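Local coordinates for uncharacterized protein (Candida albicans, PDB 5K04) that serves as the MDM20 non-catalytic subunit of the NatB N-terminal acetyltransferase complex, probably acting as a helical scaffold for the catalytic subunit, at residues Y71-L76 and K103-S108; T77-S82 and F117-E122; V97-I102 and F129-M134. All coordinates share one frame; numbering follows the deposited sequence.

Interaction 1. Residues Y71-L76 and K103-S108; sequences YPNDPL and KKYPVS
Tyr105 OH is approached by two nitrogens, one from each segment, and both bonds are weak. Asn73 ND2 donates across the contact at 3.4 Å from Tyr105 OH, with the N-H bent to 135°. From the same segment as the ring, Lys104 NZ also reaches Tyr105 OH at 3.4 Å. Closer still is a van der Waals contact of Asn73 CB with the phenol, 3.2 Å from Tyr105 OH and 3.3 Å from Tyr105 CE2; it meets the hydroxyl end of the ring obliquely. The backbone sets CB against the phenol, and chi1 of 74°, with CG between the backbone N and the carbonyl carbon, swings the amide so that ND2 comes to the hydroxyl. The amide and ring planes stand 83° apart. Lys104 covers the other side of the ring plane with its aliphatic chain, CD riding 3.3 Å above the plane of Tyr105 toward the rim. Tyr71 adds its carbonyl oxygen near the ring plane, beside the hydroxyl.

The contact joins two turns of an all-helical array: 71-74 links helix 58-69 to helix 75-87, and 105-108 links helix 91-104 to helix 109-120. Asp74 is the N-cap of helix 75-87. In the second turn, Tyr105 O accepts from both Ser108 N at 2.9 Å and Ser108 OG at 2.6 Å, which ties down the backbone that carries the ring. With its root held more firmly than its tip, the phenol probably joins the turns through van der Waals contact, the long polar bonds adding little.

Interaction 2. Residues T77-S82 and F117-E122; sequences TIEKLS and FDNSIE
Helices 75-87 and 109-120, separated in the chain by helix 91-104, come together at the surface, and between 77-82 and 117-122 the touching pair is Glu79 and Asn119. Their CA atoms are 7.8 Å apart, the nearest approach of the two backbones here. Glu79 keeps CG beside its backbone N and runs extended from there (chi2 175°), and this carries its carboxylate over to the end of the Asn119 side chain. As modelled, Glu79 OE2 is 3.1 Å from Asn119 OD1, but the amide of Asn119 is probably turned over, so the identity of the atom facing the carboxylate is uncertain. The same caution covers the rest of the meeting: Glu79 CD lies 3.2 Å and Glu79 CG 3.4 Å from the atom modelled as Asn119 OD1, so the amide end rests against the glutamate chain as well as its oxygen. The two side chains cross at about a right angle, with carboxylate and amide planes 78° apart.

The firmer polar partner of Glu79 OE2 is Ser115 OG, one turn before Asn119, so the carboxylate is tied to helix 109-120 in any case. In this stack of consecutive helices, consistent with the TPR-like architecture of the family, Tyr98 of helix 91-104 touches both Glu79 and Asn119, bridging the pair from the intervening helix. Farther along segment 117-122, Ile121 reaches Ile480 and Ile481 of the long helix 456-485.

Interaction 3. Residues V97-I102 and F129-M134; sequences VYENAI and FNRIFM
Arg131 reaches toward Glu99 with its CG anti to the backbone N (chi1 -176°) and then bends twice, at chi2 and chi3, before its charged end. From CB the chain runs through CG to CD, the first atom to touch: it stands 3.9 Å from Glu99 OE2 and at a looser 4.2 Å from Glu99 CD. Next comes NE, which makes the salt bridge, 3.6 Å from Glu99 OE2. That distance is long, and the position of this oxygen is less sure because it crowds another atom of the model. Past NE, the tip of CZ, NH1 and NH2 runs on away from Glu99 and meets none of its atoms, Arg131 NH2 lying 4.8 Å from Glu99 OE2, so it is CD and NE that face the carboxylate. The carboxylate oxygen meets the guanidinium obliquely, the two planes 40° apart, while the side chains cross at about a right angle. Glu99 comes from its own helix extended beyond CG.

Each partner also has a bond of its own to the opposite helix. The single N-H of Arg131 NE goes to Ser95 OG, a turn before Glu99 on helix 91-104, which makes the long Glu99 contact a charge pairing and not a hydrogen bond; Glu99 OE1 is hydrogen-bonded to Tyr135 OH, a turn after Arg131 on helix 126-138. The polar row thus spans helices that are two apart in the sequence of this helical array, with helix 109-120 coming between them in the chain. Trp116 of helix 109-120 contacts both segments: the Tyr98 ring stacks on it and Ile132 packs against it. The backbones keep their distance, with Glu99 CA and Ile132 CA 8.8 Å apart.

All three are surface contacts along one run of consecutive helices, and their centres lie about 11 to 13 Å apart. Interactions 1 and 2 share helix 75-87, interactions 1 and 3 share helix 91-104, and along the chain the segments of every pair alternate. Buried residues knit them together: Pro72 packs on Leu81 and Thr77 between interactions 1 and 2, and Phe117 on Phe129 and Phe133 between 2 and 3. Chemistry changes with place. The turns of interaction 1 meet through an aromatic ring and bury the most surface, whereas interactions 2 and 3 join helix flanks by a glutamate each, facing an amide in one and an arginine in the other.

Interaction 1. Residues Y71-L76 and K103-S108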
loop_
_atom_site.group_PDB
_atom_site.type_symbol
_atom_site.label_atom_id
_atom_site.label_comp_id
_atom_site.label_asym_id
_atom_site.label_seq_id
_atom_site.Cartn_x
_atom_site.Cartn_y
_atom_site.Cartn_z
ATOM N N TYR A 71 35.344 -19.626 16.026
ATOM C CA TYR A 71 34.631 -18.684 16.891
ATOM C C TYR A 71 34.841 -17.189 16.646
ATOM O O TYR A 71 35.171 -16.431 17.568
ATOM C CB TYR A 71 34.800 -19.097 18.355
ATOM C CG TYR A 71 34.271 -20.501 18.581
ATOM C CD1 TYR A 71 33.112 -20.922 17.950
ATOM C CD2 TYR A 71 34.952 -21.418 19.381
ATOM C CE1 TYR A 71 32.623 -22.204 18.128
ATOM C CE2 TYR A 71 34.470 -22.712 19.563
ATOM C CZ TYR A 71 33.303 -23.097 18.936
ATOM O OH TYR A 71 32.810 -24.371 19.109
ATOM N N PRO A 72 34.596 -16.745 15.410
ATOM C CA PRO A 72 35.216 -15.506 14.913
ATOM C C PRO A 72 35.457 -14.259 15.745
ATOM O O PRO A 72 36.420 -13.535 15.456
ATOM C CB PRO A 72 34.288 -15.226 13.731
ATOM C CG PRO A 72 33.769 -16.582 13.385
ATOM C CD PRO A 72 33.543 -17.262 14.695
ATOM N N ASN A 73 34.591 -13.938 16.706
ATOM C CA ASN A 73 34.720 -12.829 17.678
ATOM C C ASN A 73 34.750 -11.407 17.096
ATOM O O ASN A 73 34.944 -10.466 17.871
ATOM C CB ASN A 73 35.946 -12.997 18.614
ATOM C CG ASN A 73 37.304 -12.719 17.929
ATOM O OD1 ASN A 73 37.521 -11.667 17.316
ATOM N ND2 ASN A 73 38.239 -13.683 18.060
ATOM N N ASP A 74 34.539 -11.211 15.792
ATOM C CA ASP A 74 34.501 -9.866 15.214
ATOM C C ASP A 74 33.141 -9.590 14.579
ATOM O O ASP A 74 32.613 -10.443 13.858
ATOM C CB ASP A 74 35.588 -9.666 14.143
ATOM C CG ASP A 74 35.416 -8.367 13.363
ATOM O OD1 ASP A 74 35.915 -7.317 13.827
ATOM O OD2 ASP A 74 34.756 -8.386 12.303
ATOM N N PRO A 75 32.563 -8.405 14.796
ATOM C CA PRO A 75 31.165 -8.194 14.364
ATOM C C PRO A 75 30.963 -8.289 12.857
ATOM O O PRO A 75 29.996 -8.915 12.405
ATOM C CB PRO A 75 30.843 -6.799 14.912
ATOM C CG PRO A 75 31.837 -6.576 16.007
ATOM C CD PRO A 75 33.088 -7.254 15.545
ATOM N N LEU A 76 31.849 -7.684 12.062
ATOM C CA LEU A 76 31.684 -7.729 10.609
ATOM C C LEU A 76 31.822 -9.148 10.079
ATOM O O LEU A 76 31.043 -9.575 9.219
ATOM C CB LEU A 76 32.696 -6.809 9.924
ATOM C CG LEU A 76 32.351 -5.322 9.876
ATOM C CD1 LEU A 76 33.416 -4.538 9.122
ATOM C CD2 LEU A 76 30.978 -5.115 9.251
ATOM N N LYS A 103 28.170 -16.531 23.717
ATOM C CA LYS A 103 28.626 -17.503 24.704
ATOM C C LYS A 103 30.087 -17.262 25.087
ATOM O O LYS A 103 30.431 -17.256 26.274
ATOM C CB LYS A 103 28.413 -18.919 24.152
ATOM C CG LYS A 103 28.723 -20.063 25.128
ATOM C CD LYS A 103 28.407 -21.446 24.525
ATOM C CE LYS A 103 28.731 -22.583 25.500
ATOM N NZ LYS A 103 28.470 -23.947 24.940
ATOM N N LYS A 104 30.951 -17.022 24.093
ATOM C CA LYS A 104 32.390 -16.873 24.318
ATOM C C LYS A 104 32.761 -15.505 24.888
ATOM O O LYS A 104 33.751 -15.396 25.621
ATOM C CB LYS A 104 33.136 -17.104 23.007
ATOM C CG LYS A 104 34.457 -17.841 23.120
ATOM C CD LYS A 104 35.586 -16.954 23.615
ATOM C CE LYS A 104 36.945 -17.537 23.252
ATOM N NZ LYS A 104 38.067 -16.643 23.664
ATOM N N TYR A 105 32.003 -14.454 24.560
ATOM C CA TYR A 105 32.318 -13.077 24.955
ATOM C C TYR A 105 31.068 -12.377 25.479
ATOM O O TYR A 105 30.596 -11.402 24.882
ATOM C CB TYR A 105 32.901 -12.295 23.779
ATOM C CG TYR A 105 33.969 -13.031 23.014
ATOM C CD1 TYR A 105 35.305 -12.942 23.380
ATOM C CD2 TYR A 105 33.641 -13.805 21.917
ATOM C CE1 TYR A 105 36.288 -13.613 22.668
ATOM C CE2 TYR A 105 34.610 -14.485 21.207
ATOM C CZ TYR A 105 35.934 -14.382 21.579
ATOM O OH TYR A 105 36.896 -15.062 20.861
ATOM N N PRO A 106 30.524 -12.831 26.613
ATOM C CA PRO A 106 29.234 -12.287 27.086
ATOM C C PRO A 106 29.233 -10.787 27.422
ATOM O O PRO A 106 28.140 -10.216 27.575
ATOM C CB PRO A 106 28.920 -13.137 28.327
ATOM C CG PRO A 106 30.205 -13.827 28.697
ATOM C CD PRO A 106 31.005 -13.956 27.439
ATOM N N VAL A 107 30.391 -10.126 27.525
ATOM C CA VAL A 107 30.385 -8.676 27.717
ATOM C C VAL A 107 29.930 -7.927 26.472
ATOM O O VAL A 107 29.473 -6.783 26.575
ATOM C CB VAL A 107 31.772 -8.155 28.130
ATOM C CG1 VAL A 107 32.058 -8.523 29.570
ATOM C CG2 VAL A 107 32.839 -8.711 27.193
ATOM N N SER A 108 30.077 -8.528 25.291
ATOM C CA SER A 108 29.642 -7.929 24.038
ATOM C C SER A 108 28.228 -8.350 23.653
ATOM O O SER A 108 27.815 -8.139 22.508
ATOM C CB SER A 108 30.634 -8.283 22.928
ATOM O OG SER A 108 30.926 -9.665 22.960
#

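Interaction 2. Residues T77-S82 and F117-E122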
loop_
_atom_site.group_PDB
_atom_site.type_symbol
_atom_site.label_atom_id
_atom_site.label_comp_id
_atom_site.label_asym_id
_atom_site.label_seq_id
_atom_site.Cartn_x
_atom_site.Cartn_y
_atom_site.Cartn_z
ATOM N N THR A 77 32.816 -9.890 10.574
ATOM C CA THR A 77 33.011 -11.262 10.123
ATOM C C THR A 77 31.828 -12.142 10.517
ATOM O O THR A 77 31.379 -12.982 9.729
ATOM C CB THR A 77 34.318 -11.819 10.691
ATOM O OG1 THR A 77 34.156 -12.099 12.085
ATOM C CG2 THR A 77 35.423 -10.810 10.543
ATOM N N ILE A 78 31.301 -11.951 11.730
ATOM C CA ILE A 78 30.134 -12.713 12.167
ATOM C C ILE A 78 28.950 -12.425 11.259
ATOM O O ILE A 78 28.273 -13.346 10.785
ATOM C CB ILE A 78 29.807 -12.395 13.635
ATOM C CG1 ILE A 78 30.898 -12.947 14.556
ATOM C CG2 ILE A 78 28.439 -12.952 14.013
ATOM C CD1 ILE A 78 30.962 -12.272 15.915
ATOM N N GLU A 79 28.699 -11.137 10.992
ATOM C CA GLU A 79 27.578 -10.744 10.141
ATOM C C GLU A 79 27.660 -11.423 8.783
ATOM O O GLU A 79 26.657 -11.937 8.276
ATOM C CB GLU A 79 27.542 -9.218 9.969
ATOM C CG GLU A 79 27.153 -8.423 11.221
ATOM C CD GLU A 79 27.250 -6.906 11.044
ATOM O OE1 GLU A 79 27.732 -6.446 9.985
ATOM O OE2 GLU A 79 26.840 -6.172 11.972
ATOM N N LYS A 80 28.854 -11.457 8.190
ATOM C CA LYS A 80 28.976 -12.026 6.855
ATOM C C LYS A 80 28.771 -13.534 6.883
ATOM O O LYS A 80 27.994 -14.075 6.088
ATOM C CB LYS A 80 30.323 -11.653 6.245
ATOM C CG LYS A 80 30.470 -10.164 6.089
ATOM C CD LYS A 80 31.674 -9.791 5.258
ATOM C CE LYS A 80 31.661 -8.293 4.968
ATOM N NZ LYS A 80 32.504 -7.969 3.784
ATOM N N LEU A 81 29.430 -14.226 7.815
ATOM C CA LEU A 81 29.174 -15.654 8.002
ATOM C C LEU A 81 27.678 -15.943 8.111
ATOM O O LEU A 81 27.121 -16.701 7.309
ATOM C CB LEU A 81 29.900 -16.173 9.243
ATOM C CG LEU A 81 31.385 -16.489 9.149
ATOM C CD1 LEU A 81 31.856 -16.987 10.493
ATOM C CD2 LEU A 81 31.647 -17.527 8.076
ATOM N N SER A 82 27.009 -15.332 9.100
ATOM C CA SER A 82 25.577 -15.565 9.284
ATOM C C SER A 82 24.806 -15.217 8.024
ATOM O O SER A 82 23.803 -15.863 7.701
ATOM C CB SER A 82 25.041 -14.755 10.466
ATOM O OG SER A 82 25.110 -13.369 10.201
ATOM N N PHE A 117 20.133 -8.280 15.454
ATOM C CA PHE A 117 18.735 -7.897 15.309
ATOM C C PHE A 117 18.548 -6.939 14.139
ATOM O O PHE A 117 17.659 -7.132 13.306
ATOM C CB PHE A 117 18.248 -7.280 16.626
ATOM C CG PHE A 117 16.881 -6.664 16.553
ATOM C CD1 PHE A 117 15.764 -7.435 16.252
ATOM C CD2 PHE A 117 16.710 -5.315 16.808
ATOM C CE1 PHE A 117 14.502 -6.858 16.187
ATOM C CE2 PHE A 117 15.454 -4.733 16.754
ATOM C CZ PHE A 117 14.345 -5.509 16.441
ATOM N N ASP A 118 19.394 -5.904 14.063
ATOM C CA ASP A 118 19.300 -4.924 12.984
ATOM C C ASP A 118 19.471 -5.579 11.624
ATOM O O ASP A 118 18.800 -5.205 10.660
ATOM C CB ASP A 118 20.342 -3.827 13.178
ATOM C CG ASP A 118 20.019 -2.933 14.357
ATOM O OD1 ASP A 118 18.957 -3.139 14.984
ATOM O OD2 ASP A 118 20.812 -2.024 14.656
ATOM N N ASN A 119 20.360 -6.566 11.531
ATOM C CA ASN A 119 20.555 -7.277 10.280
ATOM C C ASN A 119 19.445 -8.284 10.020
ATOM O O ASN A 119 19.206 -8.633 8.865
ATOM C CB ASN A 119 21.922 -7.970 10.283
ATOM C CG ASN A 119 23.092 -6.969 10.225
ATOM O OD1 ASN A 119 24.015 -7.018 11.034
ATOM N ND2 ASN A 119 23.042 -6.064 9.260
ATOM N N SER A 120 18.746 -8.729 11.067
ATOM C CA SER A 120 17.729 -9.762 10.946
ATOM C C SER A 120 16.366 -9.217 10.565
ATOM O O SER A 120 15.501 -10.005 10.176
ATOM C CB SER A 120 17.585 -10.552 12.261
ATOM O OG SER A 120 18.714 -11.381 12.500
ATOM N N ILE A 121 16.151 -7.904 10.675
ATOM C CA ILE A 121 14.798 -7.366 10.555
ATOM C C ILE A 121 14.211 -7.683 9.182
ATOM O O ILE A 121 13.085 -8.186 9.075
ATOM C CB ILE A 121 14.800 -5.860 10.861
ATOM C CG1 ILE A 121 15.068 -5.674 12.361
ATOM C CG2 ILE A 121 13.469 -5.221 10.437
ATOM C CD1 ILE A 121 15.023 -4.253 12.870
ATOM N N GLU A 122 14.988 -7.434 8.119
ATOM C CA GLU A 122 14.577 -7.746 6.750
ATOM C C GLU A 122 14.048 -9.170 6.604
ATOM O O GLU A 122 13.192 -9.429 5.752
ATOM C CB GLU A 122 15.765 -7.536 5.798
ATOM C CG GLU A 122 16.314 -6.097 5.727
ATOM C CD GLU A 122 17.407 -5.810 6.757
ATOM O OE1 GLU A 122 17.388 -6.418 7.852
ATOM O OE2 GLU A 122 18.292 -4.973 6.462
#

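Interaction 3. Residues V97-I102 and F129-M134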
loop_
_atom_site.group_PDB
_atom_site.type_symbol
_atom_site.label_atom_id
_atom_site.label_comp_id
_atom_site.label_asym_id
_atom_site.label_seq_id
_atom_site.Cartn_x
_atom_site.Cartn_y
_atom_site.Cartn_z
ATOM N N VAL A 97 26.723 -18.582 14.649
ATOM C CA VAL A 97 27.862 -17.663 14.657
ATOM C C VAL A 97 27.700 -16.634 15.766
ATOM O O VAL A 97 28.631 -16.364 16.531
ATOM C CB VAL A 97 28.023 -16.982 13.288
ATOM C CG1 VAL A 97 29.413 -16.364 13.182
ATOM C CG2 VAL A 97 27.803 -17.964 12.173
ATOM N N TYR A 98 26.507 -16.038 15.859
ATOM C CA TYR A 98 26.256 -15.040 16.892
ATOM C C TYR A 98 26.199 -15.680 18.276
ATOM O O TYR A 98 26.793 -15.158 19.229
ATOM C CB TYR A 98 24.958 -14.301 16.587
ATOM C CG TYR A 98 25.044 -13.207 15.537
ATOM C CD1 TYR A 98 25.487 -11.937 15.870
ATOM C CD2 TYR A 98 24.620 -13.425 14.229
ATOM C CE1 TYR A 98 25.542 -10.919 14.923
ATOM C CE2 TYR A 98 24.661 -12.410 13.283
ATOM C CZ TYR A 98 25.129 -11.160 13.637
ATOM O OH TYR A 98 25.183 -10.147 12.708
ATOM N N GLU A 99 25.489 -16.811 18.400
ATOM C CA GLU A 99 25.345 -17.478 19.695
ATOM C C GLU A 99 26.695 -17.897 20.254
ATOM O O GLU A 99 26.949 -17.765 21.457
ATOM C CB GLU A 99 24.436 -18.701 19.570
ATOM C CG GLU A 99 23.019 -18.410 19.113
ATOM C CD GLU A 99 22.164 -19.663 19.018
ATOM O OE1 GLU A 99 22.082 -20.409 20.015
ATOM O OE2 GLU A 99 21.590 -19.909 17.939
ATOM N N ASN A 100 27.569 -18.421 19.395
ATOM C CA ASN A 100 28.899 -18.802 19.851
ATOM C C ASN A 100 29.669 -17.588 20.345
ATOM O O ASN A 100 30.381 -17.663 21.351
ATOM C CB ASN A 100 29.657 -19.512 18.725
ATOM C CG ASN A 100 29.143 -20.930 18.467
ATOM O OD1 ASN A 100 28.546 -21.560 19.341
ATOM N ND2 ASN A 100 29.375 -21.431 17.259
ATOM N N ALA A 101 29.516 -16.449 19.663
ATOM C CA ALA A 101 30.222 -15.237 20.071
ATOM C C ALA A 101 29.699 -14.712 21.404
ATOM O O ALA A 101 30.479 -14.292 22.266
ATOM C CB ALA A 101 30.094 -14.164 18.987
ATOM N N ILE A 102 28.377 -14.718 21.581
ATOM C CA ILE A 102 27.776 -14.295 22.842
ATOM C C ILE A 102 28.199 -15.221 23.973
ATOM O O ILE A 102 28.529 -14.773 25.079
ATOM C CB ILE A 102 26.248 -14.256 22.696
ATOM C CG1 ILE A 102 25.844 -13.193 21.681
ATOM C CG2 ILE A 102 25.590 -14.023 24.041
ATOM C CD1 ILE A 102 24.443 -13.394 21.145
ATOM N N PHE A 129 14.058 -13.229 16.237
ATOM C CA PHE A 129 13.795 -12.100 17.125
ATOM C C PHE A 129 13.748 -12.562 18.574
ATOM O O PHE A 129 14.408 -11.995 19.452
ATOM C CB PHE A 129 12.463 -11.428 16.770
ATOM C CG PHE A 129 12.520 -10.497 15.591
ATOM C CD1 PHE A 129 13.164 -10.859 14.420
ATOM C CD2 PHE A 129 11.870 -9.267 15.641
ATOM C CE1 PHE A 129 13.190 -10.002 13.328
ATOM C CE2 PHE A 129 11.893 -8.402 14.557
ATOM C CZ PHE A 129 12.555 -8.773 13.397
ATOM N N ASN A 130 12.951 -13.602 18.833
ATOM C CA ASN A 130 12.765 -14.109 20.182
ATOM C C ASN A 130 14.046 -14.740 20.714
ATOM O O ASN A 130 14.354 -14.622 21.905
ATOM C CB ASN A 130 11.616 -15.118 20.180
ATOM C CG ASN A 130 11.502 -15.864 21.476
ATOM O OD1 ASN A 130 12.145 -16.894 21.676
ATOM N ND2 ASN A 130 10.680 -15.339 22.380
ATOM N N ARG A 131 14.806 -15.402 19.843
ATOM C CA ARG A 131 16.100 -15.926 20.255
ATOM C C ARG A 131 17.076 -14.799 20.581
ATOM O O ARG A 131 17.804 -14.871 21.576
ATOM C CB ARG A 131 16.672 -16.844 19.172
ATOM C CG ARG A 131 17.979 -17.511 19.594
ATOM C CD ARG A 131 18.041 -18.972 19.149
ATOM N NE ARG A 131 18.132 -19.116 17.698
ATOM C CZ ARG A 131 17.193 -19.660 16.932
ATOM N NH1 ARG A 131 16.075 -20.130 17.471
ATOM N NH2 ARG A 131 17.378 -19.738 15.622
ATOM N N ILE A 132 17.110 -13.750 19.755
ATOM C CA ILE A 132 17.986 -12.616 20.042
ATOM C C ILE A 132 17.617 -12.001 21.377
ATOM O O ILE A 132 18.473 -11.754 22.235
ATOM C CB ILE A 132 17.900 -11.566 18.926
ATOM C CG1 ILE A 132 18.482 -12.131 17.638
ATOM C CG2 ILE A 132 18.610 -10.278 19.364
ATOM C CD1 ILE A 132 18.172 -11.279 16.420
ATOM N N PHE A 133 16.324 -11.751 21.566
ATOM C CA PHE A 133 15.847 -11.133 22.785
ATOM C C PHE A 133 16.086 -12.020 24.001
ATOM O O PHE A 133 16.302 -11.511 25.106
ATOM C CB PHE A 133 14.370 -10.790 22.604
ATOM C CG PHE A 133 14.124 -9.762 21.529
ATOM C CD1 PHE A 133 15.143 -8.925 21.104
ATOM C CD2 PHE A 133 12.882 -9.620 20.950
ATOM C CE1 PHE A 133 14.925 -7.965 20.109
ATOM C CE2 PHE A 133 12.656 -8.664 19.959
ATOM C CZ PHE A 133 13.683 -7.845 19.537
ATOM N N MET A 134 16.082 -13.341 23.818
ATOM C CA MET A 134 16.385 -14.239 24.926
ATOM C C MET A 134 17.812 -14.026 25.431
ATOM O O MET A 134 18.037 -13.854 26.634
ATOM C CB MET A 134 16.159 -15.697 24.500
ATOM C CG MET A 134 16.336 -16.744 25.633
ATOM S SD MET A 134 18.024 -17.227 25.921
ATOM C CE MET A 134 18.260 -18.094 24.393
#